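Local atomic coordinates of NanU sialic acid binding protein (Bacteroides fragilis, PDB entry 4L7T), a protein that binds sialic acid with high affinity at the outer membrane as a SusD-like protein, probably working together with NanO. Residues 24-27 / 28-31; 37-40 / 41-45; 110-113 / 114-117; 123-126 / 127-130. One frame throughout, in Å; residues are numbered along the deposited sequence.

The four contacts come in series along the chain, all local and within one N-terminal helical region of this SusD-family protein. Contact 1 is the turn leading into helix 33-48, contact 2 lies on that helix, contact 3 is the C-terminal end of helix 99-115, and contact 4 lies near the start of helix 121-146. Centres of contacts 3 and 4 are about 10 Å apart, those of 1 and 4 about 18 Å. Contacts 1 and 3 lie farther from the chain's centre, about 34 and 31 Å, than contacts 2 and 4, about 21 and 24 Å. W30 on F39, A25 O on K112 NZ, S37 and N40 on Y127, and T113 on L128 join the turn and three helices into one packed unit.

Contact 1 (24-27 / 28-31); sequences IADS and NYWK
The indole of W30 presents its edge to two backbone oxygens of the turn that precedes helix 33-48, a short 3-10 turn. D26 O lies in the ring plane, 3.2 Å from W30 CD1, while W30 NE1 donates a 2.9 Å hydrogen bond to I24 O. That acceptor sits 17° out of the ring plane but receives the N-H in its own carbonyl plane. K112 makes a cation-pi contact with the same indole, and F36 meets it edge-to-face.

The phenol of Y29 is covered on one face by N28 ND2, 3.3 Å above the plane and shifted toward the rim. D26 runs alongside this ring in the same direction, with carboxylate and ring planes 17° apart and Y29 CE2 at 3.8 Å from D26 CB. Outside the turn, D26 OD2 is bonded to S23 N, and Y29 OH to S22 OG.

Two i+3 backbone bonds establish the turn: Y29 N to D26 O at 3.1 Å and W30 N to S27 O at 2.9 Å. K31, bent at its second torsion, lays CE 3.5 Å from S27 O. N28 holds CG between its backbone N and carbonyl carbon (chi1 51°), which turns the amide back toward D26. A water there donates to both D26 OD2 and N28 OD1, and its distance to N28 OD1 is 2.9 Å.

Contact 2 (37-40 / 41-45); sequences STFN and VGLHA
H44 folds back along its helix so that ring atom ND1 donates to N40 O, one turn earlier, at 2.9 Å. The bond is almost straight, and N40 O lies within 2° of the imidazole plane; seen from the acceptor, however, the N-H arrives from above the carbonyl plane of N40. A first torsion of -75°, with CG beside the backbone N, swings the ring toward this carbonyl. H44 N also donates to N40 O, at 3.2 Å, arriving from the opposite face of the carbonyl plane. A weak bond from L43 N adds to this gathering of donors. Because NE2 is hydrogen-bonded to W204 N, a donor, the geometry is consistent with the proton residing on ND1.

The N40 amide stands nearly perpendicular to the imidazole, at 87°, with OD1 3.5 Å from H44 CE1. Both N40 and F39 carry CG anti to the backbone N, but they diverge to different sides of the helix. F39 brings CE2 to 3.7 Å from L43 CD2, an apolar contact between side chains that meet at a slant. L43 CG also lies 3.4 Å from F39 O, over the backbone. V41 places CG2 3.4 Å from S37 O, the oxygen that accepts the V41 N hydrogen bond at 2.9 Å.

Within helix 33-48 these faces have separate neighbours: F39 and L43 rest on helix 99-115, while S37, N40 and H44 touch helix 121-146.

Contact 3 (110-113 / 114-117); sequences IAKT and KETT
K114 N bonds to I110 O at 3.0 Å in regular i+4 fashion, whereas E115 N, the next amide, has just two weak bonds, to A111 O and K112 O, a sign that helix 99-115 is ending.

The side chain of E115 doubles back over the last turn. Its CG lies beside the backbone N (chi1 -69°), and the chain runs on extended, taking CG to 3.1 Å and CD to 3.2 Å from A111 O. K112 crosses the carboxylate with its aliphatic part, CD approaching E115 OE1 to 3.9 Å. The charged ends do not touch: K112 NZ and E115 OE1 are 4.6 Å apart. A water between them donates to E115 OE1, though its very short approach to K112 NZ is doubtful. K112 NZ also bonds A25 O, so the ammonium ties this helix end to the turn before helix 33-48.

I110 and K114 run alongside each other in the same direction, with I110 CG2 4.0 Å from K114 CE. T113 OG1 turns back to M109 O inside the helix.

Beyond E115 the backbone opens out, T116 having a psi of 158°, and T116 CG2 settles 3.4 Å from T113 O. T116 OG1 accepts from V118 N, the pattern of an ST turn. The weak amide bonds of E115 and the extended T116 mark the C-terminal end of helix 99-115, and the ST turn at T116 carries the chain into the loop before helix 121-146.

Contact 4 (123-126 / 127-130); sequences GKNY and YLGE
Y126 and E130, one helical turn apart, lie askew to each other, the phenol and carboxylate planes 63° apart. Y126 CE2 is 3.7 Å from E130 CD, and E130 CG lies 3.8 Å from the same ring carbon, so the acid's aliphatic part shares in the packing. With CG anti to the backbone N (chi1 -159°), the phenol leans along the helix toward E130 and extends to S196 O and K198 N, both bonded to its OH.

Y127 is turned another way. Its CG lies beside the backbone N, which sets CD2 3.3 Å from G123 O, the carbonyl that also accepts the Y127 N hydrogen bond at 3.0 Å. The ring points to helix 33-48, and its OH reaches E33 OE2. L128 takes a similar first torsion and rests CG 3.3 Å from K124 O, while the L128 and N125 side chains slant across each other, with L128 CD1 3.9 Å from N125 OD1. Regular i+4 bonds, such as G129 N to N125 O at 2.8 Å, keep all these side chains at helical spacing.

The three buried polar ends therefore have partners beyond their own turn. E130 OE1 has a weak hydrogen bond from N40 ND2. With the carboxylate buried against an aromatic ring and this bond weak, its proton affinity may be raised above that of a glutamate in solvent.

Contact 1 (24-27 / 28-31)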
loop_
_atom_site.group_PDB
_atom_site.type_symbol
_atom_site.label_atom_id
_atom_site.label_comp_id
_atom_site.label_asym_id
_atom_site.label_seq_id
_atom_site.Cartn_x
_atom_site.Cartn_y
_atom_site.Cartn_z
ATOM N N ILE A 24 28.767 -10.821 -6.471
ATOM C CA ILE A 24 27.617 -11.111 -7.308
ATOM C C ILE A 24 27.701 -10.477 -8.715
ATOM O O ILE A 24 26.896 -10.830 -9.595
ATOM C CB ILE A 24 26.287 -10.734 -6.619
ATOM C CG1 ILE A 24 26.218 -9.224 -6.408
ATOM C CG2 ILE A 24 26.034 -11.627 -5.365
ATOM C CD1 ILE A 24 24.845 -8.807 -5.746
ATOM N N ALA A 25 28.652 -9.579 -8.951
ATOM C CA ALA A 25 28.821 -8.949 -10.250
ATOM C C ALA A 25 29.832 -9.730 -11.178
ATOM O O ALA A 25 30.041 -9.362 -12.390
ATOM C CB ALA A 25 29.226 -7.507 -10.097
ATOM N N ASP A 26 30.359 -10.807 -10.615
ATOM C CA ASP A 26 31.366 -11.655 -11.315
ATOM C C ASP A 26 30.646 -12.248 -12.544
ATOM O O ASP A 26 29.497 -12.732 -12.409
ATOM C CB ASP A 26 31.899 -12.805 -10.423
ATOM C CG ASP A 26 32.853 -12.325 -9.258
ATOM O OD1 ASP A 26 33.322 -11.152 -9.243
ATOM O OD2 ASP A 26 33.130 -13.189 -8.389
ATOM N N SER A 27 31.363 -12.311 -13.670
ATOM C CA SER A 27 30.740 -12.710 -14.963
ATOM C C SER A 27 30.107 -14.084 -15.002
ATOM O O SER A 27 29.145 -14.256 -15.736
ATOM C CB SER A 27 31.677 -12.485 -16.133
ATOM O OG SER A 27 31.993 -11.099 -16.145
ATOM N N ASN A 28 30.619 -15.031 -14.201
ATOM C CA ASN A 28 30.117 -16.413 -14.200
ATOM C C ASN A 28 28.706 -16.518 -13.695
ATOM O O ASN A 28 28.070 -17.571 -13.819
ATOM C CB ASN A 28 31.086 -17.362 -13.442
ATOM C CG ASN A 28 31.461 -16.843 -12.022
ATOM O OD1 ASN A 28 32.082 -15.774 -11.844
ATOM N ND2 ASN A 28 31.061 -17.589 -11.032
ATOM N N TYR A 29 28.213 -15.430 -13.063
ATOM C CA TYR A 29 26.828 -15.447 -12.555
ATOM C C TYR A 29 25.898 -14.808 -13.544
ATOM O O TYR A 29 24.713 -14.693 -13.252
ATOM C CB TYR A 29 26.655 -14.772 -11.139
ATOM C CG TYR A 29 27.580 -15.384 -10.116
ATOM C CD1 TYR A 29 27.430 -16.720 -9.752
ATOM C CD2 TYR A 29 28.650 -14.639 -9.573
ATOM C CE1 TYR A 29 28.326 -17.332 -8.859
ATOM C CE2 TYR A 29 29.553 -15.233 -8.654
ATOM C CZ TYR A 29 29.361 -16.573 -8.293
ATOM O OH TYR A 29 30.220 -17.207 -7.406
ATOM N N TRP A 30 26.427 -14.384 -14.686
ATOM C CA TRP A 30 25.557 -13.829 -15.753
ATOM C C TRP A 30 25.742 -14.527 -17.118
ATOM O O TRP A 30 25.762 -13.842 -18.137
ATOM C CB TRP A 30 25.885 -12.354 -15.896
ATOM C CG TRP A 30 25.790 -11.668 -14.526
ATOM C CD1 TRP A 30 26.771 -11.588 -13.537
ATOM C CD2 TRP A 30 24.619 -11.017 -13.977
ATOM N NE1 TRP A 30 26.278 -10.904 -12.438
ATOM C CE2 TRP A 30 24.978 -10.519 -12.687
ATOM C CE3 TRP A 30 23.323 -10.784 -14.464
ATOM C CZ2 TRP A 30 24.052 -9.830 -11.850
ATOM C CZ3 TRP A 30 22.415 -10.058 -13.660
ATOM C CH2 TRP A 30 22.784 -9.609 -12.354
ATOM N N LYS A 31 25.891 -15.836 -17.108
ATOM C CA LYS A 31 26.219 -16.561 -18.380
ATOM C C LYS A 31 25.015 -17.144 -19.071
ATOM O O LYS A 31 25.128 -17.514 -20.248
ATOM C CB LYS A 31 27.155 -17.759 -18.083
ATOM C CG LYS A 31 28.527 -17.403 -17.634
ATOM C CD LYS A 31 29.231 -16.533 -18.605
ATOM C CE LYS A 31 30.683 -16.290 -18.196
ATOM N NZ LYS A 31 31.492 -15.895 -19.375
HETATM O O HOH W 1 33.213 -15.598 -9.201
HETATM O O HOH W 2 28.630 -12.542 -17.975
#

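Contact 2 (37-40 / 41-45)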
loop_
_atom_site.group_PDB
_atom_site.type_symbol
_atom_site.label_atom_id
_atom_site.label_comp_id
_atom_site.label_asym_id
_atom_site.label_seq_id
_atom_site.Cartn_x
_atom_site.Cartn_y
_atom_site.Cartn_z
ATOM N N SER A 37 17.054 -14.810 -14.821
ATOM C CA SER A 37 15.784 -15.083 -14.158
ATOM C C SER A 37 15.954 -15.150 -12.617
ATOM O O SER A 37 15.154 -14.571 -11.826
ATOM C CB SER A 37 15.129 -16.314 -14.723
ATOM O OG SER A 37 13.842 -16.537 -14.198
ATOM N N THR A 38 16.969 -15.888 -12.170
ATOM C CA THR A 38 17.183 -16.046 -10.734
ATOM C C THR A 38 17.413 -14.732 -10.097
ATOM O O THR A 38 16.907 -14.493 -8.963
ATOM C CB THR A 38 18.401 -17.001 -10.486
ATOM O OG1 THR A 38 17.983 -18.284 -10.914
ATOM C CG2 THR A 38 18.631 -17.147 -8.928
ATOM N N PHE A 39 18.113 -13.842 -10.778
ATOM C CA PHE A 39 18.498 -12.529 -10.245
ATOM C C PHE A 39 17.221 -11.605 -10.176
ATOM O O PHE A 39 17.056 -10.817 -9.205
ATOM C CB PHE A 39 19.569 -11.861 -11.012
ATOM C CG PHE A 39 20.195 -10.713 -10.248
ATOM C CD1 PHE A 39 21.240 -10.984 -9.316
ATOM C CD2 PHE A 39 19.722 -9.387 -10.357
ATOM C CE1 PHE A 39 21.837 -9.936 -8.646
ATOM C CE2 PHE A 39 20.288 -8.325 -9.657
ATOM C CZ PHE A 39 21.363 -8.590 -8.780
ATOM N N ASN A 40 16.360 -11.747 -11.190
ATOM C CA ASN A 40 15.052 -11.063 -11.168
ATOM C C ASN A 40 14.185 -11.591 -9.999
ATOM O O ASN A 40 13.524 -10.755 -9.352
ATOM C CB ASN A 40 14.374 -11.330 -12.558
ATOM C CG ASN A 40 13.084 -10.509 -12.722
ATOM O OD1 ASN A 40 13.100 -9.281 -12.480
ATOM N ND2 ASN A 40 12.000 -11.180 -13.163
ATOM N N VAL A 41 14.078 -12.896 -9.754
ATOM C CA VAL A 41 13.400 -13.456 -8.588
ATOM C C VAL A 41 13.984 -12.756 -7.307
ATOM O O VAL A 41 13.252 -12.257 -6.443
ATOM C CB VAL A 41 13.582 -15.014 -8.487
ATOM C CG1 VAL A 41 13.080 -15.586 -7.102
ATOM C CG2 VAL A 41 12.813 -15.717 -9.609
ATOM N N GLY A 42 15.309 -12.693 -7.250
ATOM C CA GLY A 42 16.026 -12.032 -6.118
ATOM C C GLY A 42 15.654 -10.567 -5.929
ATOM O O GLY A 42 15.556 -10.083 -4.801
ATOM N N LEU A 43 15.461 -9.848 -7.004
ATOM C CA LEU A 43 15.099 -8.439 -6.883
ATOM C C LEU A 43 13.722 -8.312 -6.262
ATOM O O LEU A 43 13.470 -7.342 -5.486
ATOM C CB LEU A 43 15.057 -7.729 -8.246
ATOM C CG LEU A 43 16.388 -7.509 -8.948
ATOM C CD1 LEU A 43 16.008 -6.898 -10.244
ATOM C CD2 LEU A 43 17.435 -6.618 -8.122
ATOM N N HIS A 44 12.821 -9.250 -6.603
ATOM C CA HIS A 44 11.434 -9.175 -6.109
ATOM C C HIS A 44 11.481 -9.577 -4.642
ATOM O O HIS A 44 10.693 -9.100 -3.836
ATOM C CB HIS A 44 10.430 -9.982 -6.978
ATOM C CG HIS A 44 10.114 -9.285 -8.286
ATOM N ND1 HIS A 44 10.972 -9.304 -9.372
ATOM C CD2 HIS A 44 9.007 -8.595 -8.685
ATOM C CE1 HIS A 44 10.423 -8.602 -10.371
ATOM N NE2 HIS A 44 9.233 -8.159 -9.969
ATOM N N ALA A 45 12.478 -10.389 -4.270
ATOM C CA ALA A 45 12.581 -10.737 -2.868
ATOM C C ALA A 45 13.142 -9.561 -2.068
ATOM O O ALA A 45 12.784 -9.410 -0.868
ATOM C CB ALA A 45 13.445 -12.058 -2.669
#

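Contact 3 (110-113 / 114-117)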
loop_
_atom_site.group_PDB
_atom_site.type_symbol
_atom_site.label_atom_id
_atom_site.label_comp_id
_atom_site.label_asym_id
_atom_site.label_seq_id
_atom_site.Cartn_x
_atom_site.Cartn_y
_atom_site.Cartn_z
ATOM N N ILE A 110 20.018 -3.819 -14.274
ATOM C CA ILE A 110 19.938 -2.981 -15.420
ATOM C C ILE A 110 21.219 -2.970 -16.259
ATOM O O ILE A 110 21.132 -3.081 -17.495
ATOM C CB ILE A 110 19.484 -1.539 -15.053
ATOM C CG1 ILE A 110 18.036 -1.642 -14.569
ATOM C CG2 ILE A 110 19.669 -0.613 -16.218
ATOM C CD1 ILE A 110 17.507 -0.294 -13.931
ATOM N N ALA A 111 22.398 -2.787 -15.605
ATOM C CA ALA A 111 23.652 -2.738 -16.371
ATOM C C ALA A 111 23.901 -4.134 -16.972
ATOM O O ALA A 111 24.279 -4.226 -18.131
ATOM C CB ALA A 111 24.835 -2.368 -15.450
ATOM N N LYS A 112 23.641 -5.186 -16.230
ATOM C CA LYS A 112 23.988 -6.551 -16.757
ATOM C C LYS A 112 23.096 -6.870 -17.957
ATOM O O LYS A 112 23.570 -7.436 -18.997
ATOM C CB LYS A 112 23.851 -7.672 -15.729
ATOM C CG LYS A 112 24.969 -7.652 -14.615
ATOM C CD LYS A 112 26.403 -7.766 -15.190
ATOM C CE LYS A 112 27.389 -7.963 -14.036
ATOM N NZ LYS A 112 28.829 -8.150 -14.562
ATOM N N THR A 113 21.816 -6.502 -17.849
ATOM C CA THR A 113 20.901 -6.735 -18.980
ATOM C C THR A 113 21.196 -5.885 -20.159
ATOM O O THR A 113 21.064 -6.372 -21.316
ATOM C CB THR A 113 19.450 -6.481 -18.442
ATOM O OG1 THR A 113 19.243 -7.342 -17.344
ATOM C CG2 THR A 113 18.387 -6.831 -19.521
ATOM N N LYS A 114 21.554 -4.630 -19.980
ATOM C CA LYS A 114 21.955 -3.836 -21.140
ATOM C C LYS A 114 23.215 -4.375 -21.877
ATOM O O LYS A 114 23.340 -4.190 -23.094
ATOM C CB LYS A 114 22.148 -2.348 -20.808
ATOM C CG LYS A 114 20.837 -1.643 -20.418
ATOM C CD LYS A 114 21.152 -0.216 -20.033
ATOM C CE LYS A 114 19.906 0.663 -19.971
ATOM N NZ LYS A 114 18.959 0.629 -21.174
ATOM N N GLU A 115 24.081 -5.067 -21.133
ATOM C CA GLU A 115 25.397 -5.530 -21.638
ATOM C C GLU A 115 25.402 -6.957 -22.196
ATOM O O GLU A 115 26.408 -7.398 -22.765
ATOM C CB GLU A 115 26.431 -5.566 -20.467
ATOM C CG GLU A 115 26.796 -4.169 -19.970
ATOM C CD GLU A 115 27.441 -4.109 -18.530
ATOM O OE1 GLU A 115 27.658 -5.176 -17.875
ATOM O OE2 GLU A 115 27.684 -2.955 -18.060
ATOM N N THR A 116 24.340 -7.707 -21.989
ATOM C CA THR A 116 24.420 -9.133 -22.206
ATOM C C THR A 116 24.468 -9.488 -23.684
ATOM O O THR A 116 24.085 -8.711 -24.542
ATOM C CB THR A 116 23.217 -9.822 -21.603
ATOM O OG1 THR A 116 23.401 -11.242 -21.565
ATOM C CG2 THR A 116 21.920 -9.499 -22.356
ATOM N N THR A 117 24.986 -10.684 -23.928
ATOM C CA THR A 117 24.888 -11.298 -25.275
ATOM C C THR A 117 24.158 -12.605 -25.251
ATOM O O THR A 117 24.151 -13.362 -26.261
ATOM C CB THR A 117 26.266 -11.462 -25.897
ATOM O OG1 THR A 117 26.828 -12.668 -25.464
ATOM C CG2 THR A 117 27.151 -10.339 -25.526
HETATM O O HOH W 3 29.154 -6.027 -15.677
#

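Contact 4 (123-126 / 127-130)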
loop_
_atom_site.group_PDB
_atom_site.type_symbol
_atom_site.label_atom_id
_atom_site.label_comp_id
_atom_site.label_asym_id
_atom_site.label_seq_id
_atom_site.Cartn_x
_atom_site.Cartn_y
_atom_site.Cartn_z
ATOM N N GLY A 123 13.350 -10.826 -24.244
ATOM C CA GLY A 123 13.462 -11.255 -22.847
ATOM C C GLY A 123 14.239 -10.165 -22.153
ATOM O O GLY A 123 13.874 -9.806 -20.989
ATOM N N LYS A 124 15.293 -9.633 -22.801
ATOM C CA LYS A 124 16.098 -8.589 -22.204
ATOM C C LYS A 124 15.232 -7.337 -21.957
ATOM O O LYS A 124 15.233 -6.755 -20.849
ATOM C CB LYS A 124 17.297 -8.371 -23.155
ATOM C CG LYS A 124 17.888 -7.033 -23.305
ATOM C CD LYS A 124 18.833 -6.936 -24.590
ATOM C CE LYS A 124 19.334 -8.277 -25.099
ATOM N NZ LYS A 124 20.505 -8.017 -26.044
ATOM N N ASN A 125 14.369 -7.048 -22.912
ATOM C CA ASN A 125 13.524 -5.869 -22.789
ATOM C C ASN A 125 12.454 -6.088 -21.692
ATOM O O ASN A 125 12.117 -5.123 -21.011
ATOM C CB ASN A 125 12.937 -5.501 -24.154
ATOM C CG ASN A 125 13.920 -4.703 -25.017
ATOM O OD1 ASN A 125 14.759 -3.974 -24.514
ATOM N ND2 ASN A 125 13.784 -4.820 -26.338
ATOM N N TYR A 126 11.901 -7.293 -21.520
ATOM C CA TYR A 126 10.937 -7.494 -20.463
ATOM C C TYR A 126 11.638 -7.289 -19.109
ATOM O O TYR A 126 11.040 -6.679 -18.185
ATOM C CB TYR A 126 10.322 -8.859 -20.552
ATOM C CG TYR A 126 9.037 -8.929 -19.835
ATOM C CD1 TYR A 126 7.857 -8.683 -20.508
ATOM C CD2 TYR A 126 8.998 -9.207 -18.463
ATOM C CE1 TYR A 126 6.647 -8.744 -19.822
ATOM C CE2 TYR A 126 7.795 -9.253 -17.757
ATOM C CZ TYR A 126 6.613 -9.032 -18.460
ATOM O OH TYR A 126 5.450 -9.088 -17.748
ATOM N N TYR A 127 12.895 -7.789 -19.015
ATOM C CA TYR A 127 13.579 -7.586 -17.717
ATOM C C TYR A 127 13.791 -6.110 -17.466
ATOM O O TYR A 127 13.693 -5.677 -16.299
ATOM C CB TYR A 127 14.915 -8.343 -17.702
ATOM C CG TYR A 127 14.771 -9.840 -17.480
ATOM C CD1 TYR A 127 13.945 -10.391 -16.522
ATOM C CD2 TYR A 127 15.538 -10.732 -18.268
ATOM C CE1 TYR A 127 13.850 -11.730 -16.294
ATOM C CE2 TYR A 127 15.460 -12.071 -18.079
ATOM C CZ TYR A 127 14.636 -12.616 -17.110
ATOM O OH TYR A 127 14.512 -13.996 -16.941
ATOM N N LEU A 128 14.153 -5.338 -18.482
ATOM C CA LEU A 128 14.327 -3.908 -18.341
ATOM C C LEU A 128 13.005 -3.221 -17.989
ATOM O O LEU A 128 12.930 -2.316 -17.159
ATOM C CB LEU A 128 14.908 -3.214 -19.592
ATOM C CG LEU A 128 16.332 -3.744 -19.904
ATOM C CD1 LEU A 128 16.723 -3.180 -21.193
ATOM C CD2 LEU A 128 17.326 -3.271 -18.737
ATOM N N GLY A 129 11.926 -3.659 -18.601
ATOM C CA GLY A 129 10.588 -3.167 -18.131
ATOM C C GLY A 129 10.376 -3.380 -16.658
ATOM O O GLY A 129 9.919 -2.425 -15.969
ATOM N N GLU A 130 10.684 -4.563 -16.127
ATOM C CA GLU A 130 10.461 -4.833 -14.712
ATOM C C GLU A 130 11.408 -3.992 -13.846
ATOM O O GLU A 130 10.996 -3.423 -12.811
ATOM C CB GLU A 130 10.650 -6.290 -14.330
ATOM C CG GLU A 130 9.620 -7.190 -15.094
ATOM C CD GLU A 130 9.634 -8.582 -14.652
ATOM O OE1 GLU A 130 10.668 -9.199 -14.987
ATOM O OE2 GLU A 130 8.657 -9.150 -14.107
#